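Anastral spindle 2, SAS 4 (Drosophila melanogaster, PDB 4BY2) joins a proline-rich motif of Ana2 to the TCP domain of Sas-4 in an engineered fusion, representing a complex that acts in centriole assembly. Local coordinates at residues K76-W79 and L85-I88; D103-N108 and V114-A119. All coordinates share one frame; numbering follows the deposited sequence.

Contact 1: K76-W79 and L85-I88; sequences KDIW and LKKI
Strands Lys76-Trp79 and Leu85-Ile88 form an antiparallel beta hairpin at the surface of the Sas-4 TCP domain, flanked by strand 67-70 beside the first and strand 94-98 beside the second. Two hydrogen-bonded pairs, Lys76 with Ile88 and Ile78 with Lys86, each exchange both backbone bonds; Ile78 N to Lys86 O measures 2.7 Å. On the face carrying Trp79 and Leu85, the leucine reaches over the indole. With its CG anti to the backbone N (chi1 174°), Leu85 sets CD1 above the five-membered ring in a CH-pi contact, 3.6 Å from the centroid and 15° off the normal. Its other methyl, CD2, leans on the benzo part, 3.7 Å from Trp79 CH2. Shortening Leu85 to an alanine would remove both methyls from the indole, which is likely to leave a gap over that face and the ring freer to turn. Arg67 is a cation-pi partner of Trp79. On this face too, Asp77 and Lys87 run side by side without a salt bridge: Asp77 OD1 is 3.4 Å from Lys87 CE, whereas NZ, beyond the bend at chi3, stays 4.7 Å from that oxygen. A water also donates to Asp77 OD1 and, weakly, to Ile88 O. On the other face Ile78 CD1 meets Ile88 CD1 at 3.7 Å and CD of Lys86 at 3.9 Å, while the amine of Lys76 leads away from strand 85-88 to a salt bridge with Glu68 of strand 67-70. Such a hairpin is one step of the antiparallel meander that builds the extended beta sheet of this TCP10-family domain.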
ATOM      1  N   LYS A  76      -0.941  17.711 -22.335  1.00 71.44           N
ATOM      2  CA  LYS A  76      -1.456  16.757 -23.318  1.00 70.94           C
ATOM      3  C   LYS A  76      -2.512  15.815 -22.754  1.00 74.76           C
ATOM      4  O   LYS A  76      -2.452  15.443 -21.583  1.00 74.80           O
ATOM      5  CB  LYS A  76      -0.307  15.952 -23.954  1.00 72.96           C
ATOM      6  CG  LYS A  76       0.543  16.765 -24.921  1.00 84.59           C
ATOM      7  CD  LYS A  76       1.675  15.950 -25.514  1.00 93.42           C
ATOM      8  CE  LYS A  76       2.510  16.774 -26.463  1.00104.12           C
ATOM      9  NZ  LYS A  76       3.588  15.971 -27.097  1.00112.55           N
ATOM     10  N   ASP A  77      -3.481  15.435 -23.602  1.00 70.72           N
ATOM     11  CA  ASP A  77      -4.545  14.481 -23.294  1.00 70.26           C
ATOM     12  C   ASP A  77      -4.551  13.452 -24.427  1.00 73.23           C
ATOM     13  O   ASP A  77      -4.713  13.823 -25.590  1.00 72.76           O
ATOM     14  CB  ASP A  77      -5.917  15.177 -23.167  1.00 72.16           C
ATOM     15  CG  ASP A  77      -6.000  16.318 -22.165  1.00 83.37           C
ATOM     16  OD1 ASP A  77      -5.289  16.263 -21.136  1.00 89.88           O
ATOM     17  OD2 ASP A  77      -6.796  17.254 -22.397  1.00 84.02           O
ATOM     18  N   ILE A  78      -4.293  12.177 -24.102  1.00 69.16           N
ATOM     19  CA  ILE A  78      -4.240  11.104 -25.095  1.00 68.70           C
ATOM     20  C   ILE A  78      -5.423  10.158 -24.935  1.00 72.50           C
ATOM     21  O   ILE A  78      -5.587   9.542 -23.880  1.00 71.89           O
ATOM     22  CB  ILE A  78      -2.876  10.344 -25.135  1.00 71.60           C
ATOM     23  CG1 ILE A  78      -1.668  11.303 -25.001  1.00 71.87           C
ATOM     24  CG2 ILE A  78      -2.772   9.483 -26.406  1.00 72.27           C
ATOM     25  CD1 ILE A  78      -0.363  10.649 -24.539  1.00 79.24           C
ATOM     26  N   TRP A  79      -6.244  10.050 -25.990  1.00 69.14           N
ATOM     27  CA  TRP A  79      -7.398   9.158 -26.028  1.00 68.84           C
ATOM     28  C   TRP A  79      -6.991   7.884 -26.753  1.00 71.69           C
ATOM     29  O   TRP A  79      -6.564   7.936 -27.910  1.00 71.19           O
ATOM     30  CB  TRP A  79      -8.591   9.828 -26.717  1.00 67.71           C
ATOM     31  CG  TRP A  79      -9.111  11.032 -25.995  1.00 68.80           C
ATOM     32  CD1 TRP A  79      -8.685  12.320 -26.137  1.00 71.72           C
ATOM     33  CD2 TRP A  79     -10.190  11.065 -25.052  1.00 68.75           C
ATOM     34  NE1 TRP A  79      -9.427  13.155 -25.334  1.00 71.23           N
ATOM     35  CE2 TRP A  79     -10.367  12.413 -24.666  1.00 72.64           C
ATOM     36  CE3 TRP A  79     -11.031  10.086 -24.496  1.00 70.12           C
ATOM     37  CZ2 TRP A  79     -11.335  12.805 -23.734  1.00 71.99           C
ATOM     38  CZ3 TRP A  79     -11.993  10.474 -23.576  1.00 71.66           C
ATOM     39  CH2 TRP A  79     -12.140  11.818 -23.205  1.00 72.31           C
ATOM     40  N   LEU A  85      -7.709   7.242 -21.069  1.00 60.27           N
ATOM     41  CA  LEU A  85      -7.413   8.661 -21.222  1.00 59.59           C
ATOM     42  C   LEU A  85      -6.170   9.011 -20.392  1.00 62.72           C
ATOM     43  O   LEU A  85      -6.234   9.049 -19.163  1.00 62.53           O
ATOM     44  CB  LEU A  85      -8.637   9.531 -20.850  1.00 59.63           C
ATOM     45  CG  LEU A  85      -8.455  11.066 -20.812  1.00 64.57           C
ATOM     46  CD1 LEU A  85      -7.993  11.629 -22.160  1.00 64.60           C
ATOM     47  CD2 LEU A  85      -9.728  11.753 -20.357  1.00 67.04           C
ATOM     48  N   LYS A  86      -5.031   9.222 -21.071  1.00 58.44           N
ATOM     49  CA  LYS A  86      -3.768   9.571 -20.427  1.00 57.90           C
ATOM     50  C   LYS A  86      -3.599  11.092 -20.441  1.00 61.80           C
ATOM     51  O   LYS A  86      -3.511  11.691 -21.513  1.00 61.51           O
ATOM     52  CB  LYS A  86      -2.589   8.874 -21.128  1.00 59.90           C
ATOM     53  CG  LYS A  86      -1.291   8.883 -20.328  1.00 71.77           C
ATOM     54  CD  LYS A  86      -0.100   8.558 -21.218  1.00 81.84           C
ATOM     55  CE  LYS A  86       1.119   8.141 -20.434  1.00 93.85           C
ATOM     56  NZ  LYS A  86       1.057   6.710 -20.031  1.00104.55           N
ATOM     57  N   LYS A  87      -3.578  11.715 -19.253  1.00 57.79           N
ATOM     58  CA  LYS A  87      -3.402  13.162 -19.118  1.00 57.20           C
ATOM     59  C   LYS A  87      -1.992  13.464 -18.616  1.00 60.91           C
ATOM     60  O   LYS A  87      -1.586  12.941 -17.579  1.00 60.73           O
ATOM     61  CB  LYS A  87      -4.466  13.769 -18.188  1.00 59.19           C
ATOM     62  CG  LYS A  87      -5.863  13.816 -18.793  1.00 71.90           C
ATOM     63  CD  LYS A  87      -6.866  14.514 -17.878  1.00 82.78           C
ATOM     64  CE  LYS A  87      -7.008  15.990 -18.175  1.00 96.52           C
ATOM     65  NZ  LYS A  87      -8.047  16.629 -17.325  1.00107.17           N
ATOM     66  N   ILE A  88      -1.235  14.269 -19.375  1.00 57.13           N
ATOM     67  CA  ILE A  88       0.134  14.669 -19.037  1.00 56.76           C
ATOM     68  C   ILE A  88       0.154  16.172 -18.770  1.00 61.55           C
ATOM     69  O   ILE A  88      -0.406  16.939 -19.559  1.00 61.39           O
ATOM     70  CB  ILE A  88       1.158  14.273 -20.145  1.00 59.54           C
ATOM     71  CG1 ILE A  88       0.998  12.795 -20.580  1.00 59.76           C
ATOM     72  CG2 ILE A  88       2.604  14.576 -19.702  1.00 60.11           C
ATOM     73  CD1 ILE A  88       1.635  12.433 -21.919  1.00 65.19           C
TER
HETATM   74  O   HOH W   1      -3.730  17.793 -18.888  1.00 57.26           O

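Contact 2: D103-N108 and V114-A119; sequences DIKETN and VKYYYA
Ile104-Asn108 and Val114-Tyr118 run antiparallel at 169°, their axes 4.6 Å apart, with Ile104 facing Tyr117 and Glu106 facing Lys115 as hydrogen-bonded pairs. Of the four backbone bonds, Ile104 N to Tyr117 O is the longest at 3.3 Å, close to the end of the strands. There the carboxylate of Asp103 extends the pairing with two side-chain bonds. Its OD2 accepts the hydroxyl of Tyr116 at 2.7 Å, on the anti side and with the carboxylate almost perpendicular to the ring (84°), while OD1 takes the backbone N of Ala119 at 2.9 Å from above the carboxylate plane. One acid thus ties the side chain of Tyr116 to the main chain just past the strand, and a weak bond from Asn101 ND2 adds to the grip on OD2. Tyr116 reaches the acid because its CG stands anti to the backbone N (chi1 -163°), which carries the ring across toward strand 104-108; Ile104 O lies over one ring face, nearer the rim. The strands form a beta hairpin in the antiparallel meander of the Sas-4 TCP domain, but the tyrosine hydroxyl also bonds Arg15 N in the fused Ana2 part, and Pro14 of that part touches both Asp103 and Tyr116. CB and CG of Lys105 each approach Tyr116 CD2 to 3.8 Å, and its bent end brings CE toward Val114 CG1. Tyr116 CD1 lies over the centre of the neighbouring Tyr118 ring. On the face of Ile104 and Tyr117, Glu106 CB lies 4.0 Å from Lys115 CB. The charged ends of this pair stay apart, with Glu106 OE1 5.2 Å from Lys115 NZ. The hydroxyl of Tyr117 bonds Asn122 OD1.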
ATOM      1  N   ASP A 103     -10.493   2.853 -13.221  1.00 52.12           N
ATOM      2  CA  ASP A 103      -9.234   2.824 -12.462  1.00 51.18           C
ATOM      3  C   ASP A 103      -8.372   4.028 -12.823  1.00 54.38           C
ATOM      4  O   ASP A 103      -8.367   4.450 -13.982  1.00 53.71           O
ATOM      5  CB  ASP A 103      -8.441   1.531 -12.740  1.00 52.58           C
ATOM      6  CG  ASP A 103      -8.834   0.304 -11.934  1.00 58.60           C
ATOM      7  OD1 ASP A 103      -9.874   0.353 -11.233  1.00 59.20           O
ATOM      8  OD2 ASP A 103      -8.112  -0.710 -12.015  1.00 61.63           O
ATOM      9  N   ILE A 104      -7.643   4.576 -11.836  1.00 51.01           N
ATOM     10  CA  ILE A 104      -6.771   5.745 -12.023  1.00 50.80           C
ATOM     11  C   ILE A 104      -5.325   5.409 -11.638  1.00 54.76           C
ATOM     12  O   ILE A 104      -5.097   4.828 -10.580  1.00 54.19           O
ATOM     13  CB  ILE A 104      -7.292   7.001 -11.249  1.00 53.79           C
ATOM     14  CG1 ILE A 104      -8.808   7.243 -11.456  1.00 54.03           C
ATOM     15  CG2 ILE A 104      -6.477   8.257 -11.607  1.00 55.11           C
ATOM     16  CD1 ILE A 104      -9.506   8.121 -10.372  1.00 59.60           C
ATOM     17  N   LYS A 105      -4.356   5.802 -12.482  1.00 51.78           N
ATOM     18  CA  LYS A 105      -2.926   5.623 -12.224  1.00 51.71           C
ATOM     19  C   LYS A 105      -2.210   6.985 -12.290  1.00 56.56           C
ATOM     20  O   LYS A 105      -1.978   7.507 -13.384  1.00 56.38           O
ATOM     21  CB  LYS A 105      -2.308   4.599 -13.192  1.00 53.80           C
ATOM     22  CG  LYS A 105      -0.875   4.209 -12.844  1.00 65.40           C
ATOM     23  CD  LYS A 105      -0.363   3.098 -13.745  1.00 75.58           C
ATOM     24  CE  LYS A 105       1.137   2.950 -13.685  1.00 87.78           C
ATOM     25  NZ  LYS A 105       1.831   4.023 -14.448  1.00 98.51           N
ATOM     26  N   GLU A 106      -1.885   7.562 -11.115  1.00 53.34           N
ATOM     27  CA  GLU A 106      -1.200   8.856 -10.979  1.00 53.13           C
ATOM     28  C   GLU A 106       0.314   8.681 -10.847  1.00 56.38           C
ATOM     29  O   GLU A 106       0.767   7.956  -9.966  1.00 56.14           O
ATOM     30  CB  GLU A 106      -1.749   9.647  -9.779  1.00 54.60           C
ATOM     31  CG  GLU A 106      -3.084  10.331 -10.037  1.00 66.78           C
ATOM     32  CD  GLU A 106      -3.747  10.998  -8.844  1.00 91.39           C
ATOM     33  OE1 GLU A 106      -3.056  11.256  -7.830  1.00 88.98           O
ATOM     34  OE2 GLU A 106      -4.964  11.281  -8.931  1.00 85.83           O
ATOM     35  N   THR A 107       1.089   9.339 -11.725  1.00 52.77           N
ATOM     36  CA  THR A 107       2.556   9.293 -11.721  1.00 52.38           C
ATOM     37  C   THR A 107       3.106  10.696 -11.461  1.00 56.26           C
ATOM     38  O   THR A 107       3.029  11.561 -12.334  1.00 55.64           O
ATOM     39  CB  THR A 107       3.106   8.640 -13.007  1.00 59.32           C
ATOM     40  OG1 THR A 107       2.449   7.392 -13.229  1.00 60.13           O
ATOM     41  CG2 THR A 107       4.616   8.420 -12.958  1.00 56.14           C
ATOM     42  N   ASN A 108       3.630  10.917 -10.242  1.00 53.18           N
ATOM     43  CA  ASN A 108       4.215  12.183  -9.801  1.00 52.93           C
ATOM     44  C   ASN A 108       5.738  12.020  -9.798  1.00 56.73           C
ATOM     45  O   ASN A 108       6.281  11.349  -8.919  1.00 56.21           O
ATOM     46  CB  ASN A 108       3.705  12.559  -8.402  1.00 55.73           C
ATOM     47  CG  ASN A 108       2.212  12.427  -8.217  1.00 86.04           C
ATOM     48  OD1 ASN A 108       1.681  11.333  -7.975  1.00 79.65           O
ATOM     49  ND2 ASN A 108       1.506  13.544  -8.294  1.00 80.36           N
ATOM     50  N   VAL A 114       3.872   6.678  -7.398  1.00 50.18           N
ATOM     51  CA  VAL A 114       2.956   6.027  -8.329  1.00 49.68           C
ATOM     52  C   VAL A 114       1.734   5.637  -7.482  1.00 53.07           C
ATOM     53  O   VAL A 114       1.839   4.784  -6.600  1.00 52.70           O
ATOM     54  CB  VAL A 114       3.587   4.816  -9.079  1.00 53.58           C
ATOM     55  CG1 VAL A 114       2.599   4.206 -10.071  1.00 53.61           C
ATOM     56  CG2 VAL A 114       4.879   5.209  -9.795  1.00 53.30           C
ATOM     57  N   LYS A 115       0.609   6.329  -7.691  1.00 49.11           N
ATOM     58  CA  LYS A 115      -0.641   6.070  -6.972  1.00 48.55           C
ATOM     59  C   LYS A 115      -1.609   5.333  -7.891  1.00 51.15           C
ATOM     60  O   LYS A 115      -1.718   5.685  -9.062  1.00 50.80           O
ATOM     61  CB  LYS A 115      -1.275   7.377  -6.463  1.00 50.94           C
ATOM     62  CG  LYS A 115      -0.544   8.005  -5.288  1.00 64.88           C
ATOM     63  CD  LYS A 115      -1.335   9.157  -4.685  1.00 75.43           C
ATOM     64  CE  LYS A 115      -0.677   9.714  -3.447  1.00 85.91           C
ATOM     65  NZ  LYS A 115      -1.402  10.902  -2.925  1.00 94.28           N
ATOM     66  N   TYR A 116      -2.295   4.304  -7.374  1.00 46.71           N
ATOM     67  CA  TYR A 116      -3.254   3.527  -8.157  1.00 45.81           C
ATOM     68  C   TYR A 116      -4.568   3.364  -7.416  1.00 47.94           C
ATOM     69  O   TYR A 116      -4.572   2.909  -6.276  1.00 47.80           O
ATOM     70  CB  TYR A 116      -2.679   2.157  -8.567  1.00 47.10           C
ATOM     71  CG  TYR A 116      -3.436   1.497  -9.704  1.00 49.37           C
ATOM     72  CD1 TYR A 116      -4.616   0.796  -9.471  1.00 50.06           C
ATOM     73  CD2 TYR A 116      -2.977   1.583 -11.015  1.00 51.32           C
ATOM     74  CE1 TYR A 116      -5.326   0.209 -10.513  1.00 50.83           C
ATOM     75  CE2 TYR A 116      -3.669   0.979 -12.064  1.00 51.83           C
ATOM     76  CZ  TYR A 116      -4.843   0.292 -11.808  1.00 57.87           C
ATOM     77  OH  TYR A 116      -5.541  -0.305 -12.832  1.00 58.21           O
ATOM     78  N   TYR A 117      -5.686   3.709  -8.073  1.00 43.24           N
ATOM     79  CA  TYR A 117      -7.014   3.569  -7.491  1.00 42.55           C
ATOM     80  C   TYR A 117      -7.776   2.420  -8.145  1.00 45.90           C
ATOM     81  O   TYR A 117      -8.069   2.477  -9.335  1.00 45.33           O
ATOM     82  CB  TYR A 117      -7.804   4.892  -7.572  1.00 43.52           C
ATOM     83  CG  TYR A 117      -9.194   4.820  -6.970  1.00 45.11           C
ATOM     84  CD1 TYR A 117      -9.375   4.700  -5.594  1.00 47.09           C
ATOM     85  CD2 TYR A 117     -10.328   4.887  -7.773  1.00 45.74           C
ATOM     86  CE1 TYR A 117     -10.650   4.641  -5.034  1.00 47.84           C
ATOM     87  CE2 TYR A 117     -11.609   4.840  -7.222  1.00 46.54           C
ATOM     88  CZ  TYR A 117     -11.765   4.706  -5.852  1.00 54.11           C
ATOM     89  OH  TYR A 117     -13.020   4.658  -5.299  1.00 55.12           O
ATOM     90  N   TYR A 118      -8.068   1.364  -7.365  1.00 42.25           N
ATOM     91  CA  TYR A 118      -8.843   0.204  -7.812  1.00 41.45           C
ATOM     92  C   TYR A 118     -10.295   0.601  -7.561  1.00 46.93           C
ATOM     93  O   TYR A 118     -10.763   0.573  -6.418  1.00 45.92           O
ATOM     94  CB  TYR A 118      -8.454  -1.071  -7.036  1.00 41.29           C
ATOM     95  CG  TYR A 118      -6.977  -1.402  -7.081  1.00 41.72           C
ATOM     96  CD1 TYR A 118      -6.102  -0.908  -6.116  1.00 42.17           C
ATOM     97  CD2 TYR A 118      -6.454  -2.223  -8.076  1.00 43.32           C
ATOM     98  CE1 TYR A 118      -4.741  -1.207  -6.152  1.00 42.83           C
ATOM     99  CE2 TYR A 118      -5.096  -2.540  -8.114  1.00 43.51           C
ATOM    100  CZ  TYR A 118      -4.241  -2.022  -7.153  1.00 48.60           C
ATOM    101  OH  TYR A 118      -2.901  -2.319  -7.177  1.00 47.76           O
ATOM    102  N   ALA A 119     -10.962   1.080  -8.624  1.00 45.29           N
ATOM    103  CA  ALA A 119     -12.324   1.607  -8.603  1.00 46.27           C
ATOM    104  C   ALA A 119     -13.380   0.652  -8.076  1.00 53.00           C
ATOM    105  O   ALA A 119     -14.227   1.079  -7.288  1.00 53.64           O
ATOM    106  CB  ALA A 119     -12.711   2.109  -9.979  1.00 47.16           C
TER

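How the contacts relate
Contacts 1 and 2 are two hairpins of the same Sas-4 meander, separated by strand 94-98, which bonds to 85-88 on one side and to 104-108 on the other. Their centres are 14 Å apart and they do not touch. Contact 1, farther from the chain centre, is a surface contact with one buried residue; contact 2 is partly buried, with three. Their backbone pairing is alike, but the side chains differ. The outer hairpin relies on aliphatic and indole packing, with a lysine among its exposed residues, whereas the inner one adds direct side-chain hydrogen bonds centred on an acid and a tyrosine, next to the fused Ana2 part.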